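Local coordinates for protein sarcosine oxidase (Pyrococcus horikoshii, PDB 1Y56) that serves as the FAD-containing beta subunit of an L-proline dehydrogenase complex, probably oxidising L-proline at its flavin, at residues B[61-66]-B[357-362]; B[315-320]-B[367-372]. All blocks are in the same frame, centred on the assembly; numbering follows the deposited sequence.

Interaction 1 of 2, residues B[61-66]-B[357-362]; sequences VRVMKR and TKLPVE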
ATOM      1  N   VAL B  61     -58.052   6.050  27.823  1.00 30.99           N
ATOM      2  CA  VAL B  61     -58.194   6.628  29.145  1.00 30.91           C
ATOM      3  C   VAL B  61     -58.312   5.530  30.196  1.00 31.22           C
ATOM      4  O   VAL B  61     -57.698   5.631  31.271  1.00 31.68           O
ATOM      5  CB  VAL B  61     -59.379   7.604  29.204  1.00 30.82           C
ATOM      6  CG1 VAL B  61     -59.807   7.873  30.641  1.00 30.45           C
ATOM      7  CG2 VAL B  61     -59.027   8.906  28.482  1.00 30.88           C
ATOM      8  N   ARG B  62     -59.071   4.478  29.884  1.00 31.04           N
ATOM      9  CA  ARG B  62     -59.215   3.345  30.802  1.00 30.92           C
ATOM     10  C   ARG B  62     -57.893   2.595  30.939  1.00 30.78           C
ATOM     11  O   ARG B  62     -57.462   2.287  32.050  1.00 31.07           O
ATOM     12  CB  ARG B  62     -60.330   2.382  30.371  1.00 31.18           C
ATOM     13  CG  ARG B  62     -61.600   3.034  29.841  1.00 31.53           C
ATOM     14  CD  ARG B  62     -62.852   2.459  30.477  1.00 33.42           C
ATOM     15  NE  ARG B  62     -62.757   1.024  30.728  1.00 34.42           N
ATOM     16  CZ  ARG B  62     -63.357   0.090  29.997  1.00 35.50           C
ATOM     17  NH1 ARG B  62     -64.105   0.428  28.952  1.00 35.28           N
ATOM     18  NH2 ARG B  62     -63.199  -1.192  30.306  1.00 35.82           N
ATOM     19  N   VAL B  63     -57.251   2.317  29.808  1.00 30.42           N
ATOM     20  CA  VAL B  63     -55.955   1.657  29.796  1.00 30.37           C
ATOM     21  C   VAL B  63     -54.899   2.435  30.610  1.00 30.81           C
ATOM     22  O   VAL B  63     -54.168   1.853  31.409  1.00 30.83           O
ATOM     23  CB  VAL B  63     -55.477   1.415  28.353  1.00 30.20           C
ATOM     24  CG1 VAL B  63     -54.051   0.892  28.321  1.00 29.74           C
ATOM     25  CG2 VAL B  63     -56.405   0.448  27.649  1.00 29.87           C
ATOM     26  N   MET B  64     -54.833   3.747  30.416  1.00 31.15           N
ATOM     27  CA  MET B  64     -53.876   4.567  31.148  1.00 31.61           C
ATOM     28  C   MET B  64     -54.203   4.738  32.637  1.00 31.80           C
ATOM     29  O   MET B  64     -53.293   4.789  33.477  1.00 31.74           O
ATOM     30  CB  MET B  64     -53.664   5.918  30.459  1.00 31.71           C
ATOM     31  CG  MET B  64     -52.754   5.816  29.239  1.00 32.74           C
ATOM     32  SD  MET B  64     -51.323   4.707  29.472  1.00 33.54           S
ATOM     33  CE  MET B  64     -50.449   5.569  30.790  1.00 32.49           C
ATOM     34  N   LYS B  65     -55.495   4.820  32.960  1.00 31.82           N
ATOM     35  CA  LYS B  65     -55.928   4.798  34.349  1.00 31.74           C
ATOM     36  C   LYS B  65     -55.396   3.518  34.985  1.00 31.71           C
ATOM     37  O   LYS B  65     -54.743   3.546  36.030  1.00 32.11           O
ATOM     38  CB  LYS B  65     -57.453   4.837  34.460  1.00 31.78           C
ATOM     39  CG  LYS B  65     -57.949   5.122  35.876  1.00 31.73           C
ATOM     40  CD  LYS B  65     -59.169   4.281  36.273  1.00 30.84           C
ATOM     41  CE  LYS B  65     -60.117   5.057  37.217  1.00 30.33           C
ATOM     42  NZ  LYS B  65     -59.501   5.678  38.439  1.00 28.24           N
ATOM     43  N   ARG B  66     -55.655   2.394  34.337  1.00 31.30           N
ATOM     44  CA  ARG B  66     -55.156   1.144  34.846  1.00 31.18           C
ATOM     45  C   ARG B  66     -53.633   1.178  34.903  1.00 31.41           C
ATOM     46  O   ARG B  66     -53.033   0.832  35.923  1.00 31.36           O
ATOM     47  CB  ARG B  66     -55.640  -0.004  33.975  1.00 31.07           C
ATOM     48  CG  ARG B  66     -55.132  -1.345  34.414  1.00 29.88           C
ATOM     49  CD  ARG B  66     -55.598  -1.628  35.789  1.00 28.12           C
ATOM     50  NE  ARG B  66     -55.016  -2.867  36.262  1.00 28.71           N
ATOM     51  CZ  ARG B  66     -54.696  -3.103  37.527  1.00 28.13           C
ATOM     52  NH1 ARG B  66     -54.899  -2.170  38.453  1.00 29.50           N
ATOM     53  NH2 ARG B  66     -54.167  -4.265  37.857  1.00 25.81           N
ATOM     54  N   THR B 357     -59.602  -9.988  27.743  1.00 42.91           N
ATOM     55  CA  THR B 357     -59.033  -9.039  28.708  1.00 42.68           C
ATOM     56  C   THR B 357     -60.073  -8.171  29.393  1.00 42.35           C
ATOM     57  O   THR B 357     -61.091  -7.799  28.794  1.00 42.20           O
ATOM     58  CB  THR B 357     -58.008  -8.062  28.052  1.00 42.78           C
ATOM     59  OG1 THR B 357     -58.685  -7.157  27.164  1.00 43.02           O
ATOM     60  CG2 THR B 357     -56.935  -8.814  27.283  1.00 43.25           C
ATOM     61  N   LYS B 358     -59.781  -7.821  30.644  1.00 42.09           N
ATOM     62  CA  LYS B 358     -60.585  -6.870  31.411  1.00 41.82           C
ATOM     63  C   LYS B 358     -60.747  -5.546  30.626  1.00 41.44           C
ATOM     64  O   LYS B 358     -61.872  -5.162  30.285  1.00 40.96           O
ATOM     65  CB  LYS B 358     -59.952  -6.664  32.800  1.00 42.02           C
ATOM     66  CG  LYS B 358     -60.937  -6.498  33.961  1.00 42.64           C
ATOM     67  CD  LYS B 358     -61.146  -5.014  34.336  1.00 44.55           C
ATOM     68  CE  LYS B 358     -61.726  -4.836  35.761  1.00 44.43           C
ATOM     69  NZ  LYS B 358     -60.896  -5.527  36.811  1.00 44.29           N
ATOM     70  N   LEU B 359     -59.615  -4.896  30.305  1.00 41.06           N
ATOM     71  CA  LEU B 359     -59.574  -3.650  29.516  1.00 40.38           C
ATOM     72  C   LEU B 359     -60.065  -3.823  28.062  1.00 39.85           C
ATOM     73  O   LEU B 359     -60.121  -4.942  27.550  1.00 39.34           O
ATOM     74  CB  LEU B 359     -58.150  -3.078  29.498  1.00 40.66           C
ATOM     75  CG  LEU B 359     -57.376  -2.324  30.603  1.00 41.23           C
ATOM     76  CD1 LEU B 359     -58.125  -1.095  31.183  1.00 40.78           C
ATOM     77  CD2 LEU B 359     -56.896  -3.271  31.701  1.00 41.79           C
ATOM     78  N   PRO B 360     -60.414  -2.704  27.391  1.00 39.56           N
ATOM     79  CA  PRO B 360     -60.888  -2.686  26.004  1.00 39.53           C
ATOM     80  C   PRO B 360     -59.773  -2.832  24.950  1.00 39.54           C
ATOM     81  O   PRO B 360     -59.537  -1.912  24.161  1.00 39.67           O
ATOM     82  CB  PRO B 360     -61.535  -1.304  25.891  1.00 39.44           C
ATOM     83  CG  PRO B 360     -60.750  -0.473  26.794  1.00 39.26           C
ATOM     84  CD  PRO B 360     -60.393  -1.343  27.960  1.00 39.46           C
ATOM     85  N   VAL B 361     -59.119  -3.993  24.928  1.00 39.44           N
ATOM     86  CA  VAL B 361     -58.002  -4.262  24.019  1.00 39.15           C
ATOM     87  C   VAL B 361     -58.398  -4.180  22.547  1.00 39.26           C
ATOM     88  O   VAL B 361     -57.547  -3.916  21.697  1.00 39.61           O
ATOM     89  CB  VAL B 361     -57.309  -5.631  24.343  1.00 39.04           C
ATOM     90  CG1 VAL B 361     -58.163  -6.803  23.915  1.00 38.99           C
ATOM     91  CG2 VAL B 361     -55.932  -5.729  23.712  1.00 38.71           C
ATOM     92  N   GLU B 362     -59.681  -4.369  22.244  1.00 39.05           N
ATOM     93  CA  GLU B 362     -60.134  -4.397  20.844  1.00 39.18           C
ATOM     94  C   GLU B 362     -60.006  -3.056  20.098  1.00 38.24           C
ATOM     95  O   GLU B 362     -60.000  -3.028  18.871  1.00 38.28           O
ATOM     96  CB  GLU B 362     -61.536  -5.027  20.691  1.00 39.60           C
ATOM     97  CG  GLU B 362     -62.678  -4.321  21.432  1.00 42.09           C
ATOM     98  CD  GLU B 362     -62.655  -4.547  22.955  1.00 45.61           C
ATOM     99  OE1 GLU B 362     -63.279  -3.723  23.672  1.00 46.53           O
ATOM    100  OE2 GLU B 362     -62.017  -5.529  23.434  1.00 45.51           O
TER
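L359 lays its isobutyl end against the flank of helix 58-78 and meets R62, V63 and R66 at once. Its CD1 comes nearest to R62 O, at 3.6 Å, and also touches the CB atoms of R62 and R66. CD2 reaches the aliphatic base of R66, 3.8 Å from R66 CG, and the two side chains cross at about a right angle. L359 CG packs 4.2 Å from V63 CG2, the methyl that stands beside the backbone N because CG1 takes the anti place (chi1 173°). Next to this apolar patch, P360 brings its ring against one face of the R62 guanidinium: P360 CD lies 3.7 Å from R62 NH2, offset toward the rim of the flat group. K358 O is near the plane of the same guanidinium, but 4.2 Å from R62 NH2.

The contact joins a helix of the FAD-dependent oxidoreductase fold to the loop that follows helix 337-354, and the side chain of V63 is about 11 Å from the bound FAD. M347 of helix 337-354 touches both V63 and L359, so the apolar patch continues onto that helix.

Behind the first shell, T357 OG1 donates to L359 O at 2.7 Å, tilted 28° from the carbonyl plane, while P360 centres an inverse gamma turn; both features lie in the loop that carries L359 and P360. On the helix, E58 takes R62 NH1 in a salt bridge, and R66 is held by E346 and E69. An alanine in place of R62 would probably leave E58 without this cationic mate and uncover the ring of P360, although the CB beside L359 would stay. K358 N bonds to E350, tying the start of the loop back to helix 337-354.

Interaction 2 of 2, residues B[315-320]-B[367-372]; sequences NPAIGR and YRFERG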
ATOM      1  N   ASN B 315     -52.353   4.789  17.165  1.00 30.17           N
ATOM      2  CA  ASN B 315     -52.644   3.773  18.170  1.00 29.76           C
ATOM      3  C   ASN B 315     -51.899   2.488  17.848  1.00 29.73           C
ATOM      4  O   ASN B 315     -51.703   2.167  16.682  1.00 29.97           O
ATOM      5  CB  ASN B 315     -54.140   3.479  18.235  1.00 29.75           C
ATOM      6  CG  ASN B 315     -54.905   4.525  19.016  1.00 29.73           C
ATOM      7  OD1 ASN B 315     -55.002   4.455  20.243  1.00 30.01           O
ATOM      8  ND2 ASN B 315     -55.475   5.488  18.311  1.00 28.45           N
ATOM      9  N   PRO B 316     -51.469   1.743  18.877  1.00 29.60           N
ATOM     10  CA  PRO B 316     -50.761   0.504  18.595  1.00 29.36           C
ATOM     11  C   PRO B 316     -51.623  -0.574  17.954  1.00 29.25           C
ATOM     12  O   PRO B 316     -52.838  -0.430  17.866  1.00 28.87           O
ATOM     13  CB  PRO B 316     -50.311   0.053  19.978  1.00 29.51           C
ATOM     14  CG  PRO B 316     -51.257   0.707  20.914  1.00 29.18           C
ATOM     15  CD  PRO B 316     -51.555   2.006  20.324  1.00 29.35           C
ATOM     16  N   ALA B 317     -50.963  -1.627  17.486  1.00 29.54           N
ATOM     17  CA  ALA B 317     -51.614  -2.865  17.084  1.00 29.92           C
ATOM     18  C   ALA B 317     -51.288  -3.904  18.137  1.00 30.51           C
ATOM     19  O   ALA B 317     -50.139  -4.351  18.258  1.00 30.67           O
ATOM     20  CB  ALA B 317     -51.126  -3.321  15.740  1.00 29.67           C
ATOM     21  N   ILE B 318     -52.304  -4.253  18.919  1.00 31.04           N
ATOM     22  CA  ILE B 318     -52.165  -5.189  20.009  1.00 31.34           C
ATOM     23  C   ILE B 318     -53.265  -6.202  19.837  1.00 32.23           C
ATOM     24  O   ILE B 318     -54.444  -5.878  19.969  1.00 32.36           O
ATOM     25  CB  ILE B 318     -52.279  -4.483  21.371  1.00 31.18           C
ATOM     26  CG1 ILE B 318     -51.214  -3.375  21.479  1.00 30.79           C
ATOM     27  CG2 ILE B 318     -52.163  -5.493  22.509  1.00 30.08           C
ATOM     28  CD1 ILE B 318     -51.439  -2.386  22.609  1.00 29.96           C
ATOM     29  N   GLY B 319     -52.878  -7.424  19.502  1.00 33.24           N
ATOM     30  CA  GLY B 319     -53.844  -8.504  19.344  1.00 34.68           C
ATOM     31  C   GLY B 319     -53.273  -9.825  18.857  1.00 35.78           C
ATOM     32  O   GLY B 319     -52.072  -9.939  18.580  1.00 35.89           O
ATOM     33  N   ARG B 320     -54.143 -10.830  18.786  1.00 36.84           N
ATOM     34  CA  ARG B 320     -53.807 -12.119  18.188  1.00 37.83           C
ATOM     35  C   ARG B 320     -53.933 -12.022  16.673  1.00 38.60           C
ATOM     36  O   ARG B 320     -54.919 -11.487  16.154  1.00 39.01           O
ATOM     37  CB  ARG B 320     -54.733 -13.222  18.717  1.00 37.54           C
ATOM     38  CG  ARG B 320     -54.636 -14.544  17.962  1.00 37.66           C
ATOM     39  CD  ARG B 320     -53.438 -15.419  18.389  1.00 38.12           C
ATOM     40  NE  ARG B 320     -53.117 -16.436  17.385  1.00 38.96           N
ATOM     41  CZ  ARG B 320     -53.838 -17.534  17.154  1.00 39.85           C
ATOM     42  NH1 ARG B 320     -53.477 -18.394  16.211  1.00 40.66           N
ATOM     43  NH2 ARG B 320     -54.934 -17.776  17.856  1.00 40.45           N
ATOM     44  N   TYR B 367     -56.387  -5.823  12.993  1.00 37.30           N
ATOM     45  CA  TYR B 367     -57.114  -5.910  11.735  1.00 37.40           C
ATOM     46  C   TYR B 367     -57.801  -4.609  11.307  1.00 37.72           C
ATOM     47  O   TYR B 367     -58.324  -4.515  10.191  1.00 38.16           O
ATOM     48  CB  TYR B 367     -58.114  -7.068  11.778  1.00 37.04           C
ATOM     49  CG  TYR B 367     -57.444  -8.414  11.895  1.00 36.30           C
ATOM     50  CD1 TYR B 367     -56.882  -9.043  10.776  1.00 35.54           C
ATOM     51  CD2 TYR B 367     -57.362  -9.060  13.121  1.00 35.17           C
ATOM     52  CE1 TYR B 367     -56.259 -10.287  10.883  1.00 34.62           C
ATOM     53  CE2 TYR B 367     -56.749 -10.302  13.236  1.00 35.05           C
ATOM     54  CZ  TYR B 367     -56.197 -10.913  12.119  1.00 34.83           C
ATOM     55  OH  TYR B 367     -55.581 -12.143  12.260  1.00 34.86           O
ATOM     56  N   ARG B 368     -57.782  -3.598  12.163  1.00 37.82           N
ATOM     57  CA  ARG B 368     -58.554  -2.398  11.871  1.00 38.20           C
ATOM     58  C   ARG B 368     -58.166  -1.721  10.564  1.00 38.48           C
ATOM     59  O   ARG B 368     -59.003  -1.097   9.926  1.00 38.32           O
ATOM     60  CB  ARG B 368     -58.535  -1.399  13.042  1.00 38.16           C
ATOM     61  CG  ARG B 368     -57.237  -0.653  13.285  1.00 37.55           C
ATOM     62  CD  ARG B 368     -57.382   0.227  14.516  1.00 37.56           C
ATOM     63  NE  ARG B 368     -56.152   0.925  14.892  1.00 37.63           N
ATOM     64  CZ  ARG B 368     -55.154   0.385  15.592  1.00 37.36           C
ATOM     65  NH1 ARG B 368     -55.208  -0.882  15.986  1.00 37.68           N
ATOM     66  NH2 ARG B 368     -54.093   1.112  15.891  1.00 36.92           N
ATOM     67  N   PHE B 369     -56.903  -1.862  10.166  1.00 39.12           N
ATOM     68  CA  PHE B 369     -56.349  -1.052   9.080  1.00 39.76           C
ATOM     69  C   PHE B 369     -56.784  -1.539   7.710  1.00 40.47           C
ATOM     70  O   PHE B 369     -57.159  -0.730   6.857  1.00 40.40           O
ATOM     71  CB  PHE B 369     -54.824  -0.988   9.158  1.00 39.44           C
ATOM     72  CG  PHE B 369     -54.303  -0.528  10.481  1.00 38.50           C
ATOM     73  CD1 PHE B 369     -54.427   0.797  10.867  1.00 37.77           C
ATOM     74  CD2 PHE B 369     -53.684  -1.426  11.344  1.00 38.22           C
ATOM     75  CE1 PHE B 369     -53.950   1.227  12.094  1.00 37.88           C
ATOM     76  CE2 PHE B 369     -53.198  -1.008  12.579  1.00 37.93           C
ATOM     77  CZ  PHE B 369     -53.326   0.321  12.953  1.00 37.61           C
ATOM     78  N   GLU B 370     -56.730  -2.855   7.509  1.00 41.32           N
ATOM     79  CA  GLU B 370     -57.211  -3.451   6.275  1.00 42.32           C
ATOM     80  C   GLU B 370     -58.721  -3.298   6.199  1.00 42.92           C
ATOM     81  O   GLU B 370     -59.249  -2.953   5.148  1.00 43.44           O
ATOM     82  CB  GLU B 370     -56.775  -4.913   6.124  1.00 42.24           C
ATOM     83  CG  GLU B 370     -57.599  -5.953   6.873  1.00 43.26           C
ATOM     84  CD  GLU B 370     -57.098  -7.384   6.653  1.00 44.75           C
ATOM     85  OE1 GLU B 370     -57.671  -8.309   7.269  1.00 45.64           O
ATOM     86  OE2 GLU B 370     -56.134  -7.594   5.877  1.00 44.68           O
ATOM     87  N   ARG B 371     -59.406  -3.513   7.319  1.00 43.40           N
ATOM     88  CA  ARG B 371     -60.843  -3.275   7.396  1.00 43.91           C
ATOM     89  C   ARG B 371     -61.242  -1.820   7.140  1.00 44.00           C
ATOM     90  O   ARG B 371     -62.427  -1.518   7.073  1.00 44.31           O
ATOM     91  CB  ARG B 371     -61.384  -3.706   8.758  1.00 44.02           C
ATOM     92  CG  ARG B 371     -62.220  -4.981   8.737  1.00 45.94           C
ATOM     93  CD  ARG B 371     -61.438  -6.249   9.141  1.00 48.22           C
ATOM     94  NE  ARG B 371     -61.208  -6.408  10.591  1.00 50.95           N
ATOM     95  CZ  ARG B 371     -61.801  -5.723  11.585  1.00 51.15           C
ATOM     96  NH1 ARG B 371     -61.464  -5.991  12.842  1.00 50.48           N
ATOM     97  NH2 ARG B 371     -62.722  -4.783  11.352  1.00 50.22           N
ATOM     98  N   GLY B 372     -60.263  -0.923   7.022  1.00 44.20           N
ATOM     99  CA  GLY B 372     -60.521   0.513   6.855  1.00 44.28           C
ATOM    100  C   GLY B 372     -60.967   1.287   8.095  1.00 44.59           C
ATOM    101  O   GLY B 372     -61.323   2.458   7.995  1.00 44.69           O
TER
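P316 O is gripped by both terminal nitrogens of R368. The bond from R368 NH2 is 2.8 Å long, with an N-H...O angle of 147°; the one from NH1 to P316 O is weak at 3.1 Å. The oxygen lies near the guanidinium plane, yet NH2 stands well above the carbonyl plane of P316, 55° out of it. N315 O also lies at the guanidinium edge, 2.7 Å from R368 NH2.

The arginine gets there on a chain extended from CG to NE. Its chi1 of 72° sets CG between the backbone N and carbonyl carbon, and there CG lies over the centre of the F369 ring. The edge of that ring faces A317, with F369 CE2 4.4 Å from A317 CB. D313 pairs with R368 NE in a salt bridge and D365 O accepts from NH1, so the buried charge has partners on several sides.

Farther along, Y367 CE2 comes 3.6 Å from R320 O, while its hydroxyl is hydrogen-bonded to E323 and to the backbone N of E322.

The C-terminal tail is joined here to the segment carrying strand 317-318, which pairs antiparallel with strand 327-331; P316 packs on M340, and I318 on V344 and V348, all of helix 337-354.

Both contacts use the chain that follows helix 337-354, first at 357-362 and then at 367-372, and in both the partner segment also packs on that helix. Interaction 2 is the more enclosed, most of its touching residues being buried and none exposed; interaction 1 has fewer buried residues and one exposed. Interaction 1 sets the loop on a helix, mostly through apolar side chains, with R62 and R66 paired to glutamates outside the segments. Interaction 2 sets the tail beside a short strand through an arginine bound to a backbone carbonyl, with little apolar packing. Their centres lie 16 Å apart, and they touch where V361 CG2 meets I318 CG2 at 4.0 Å.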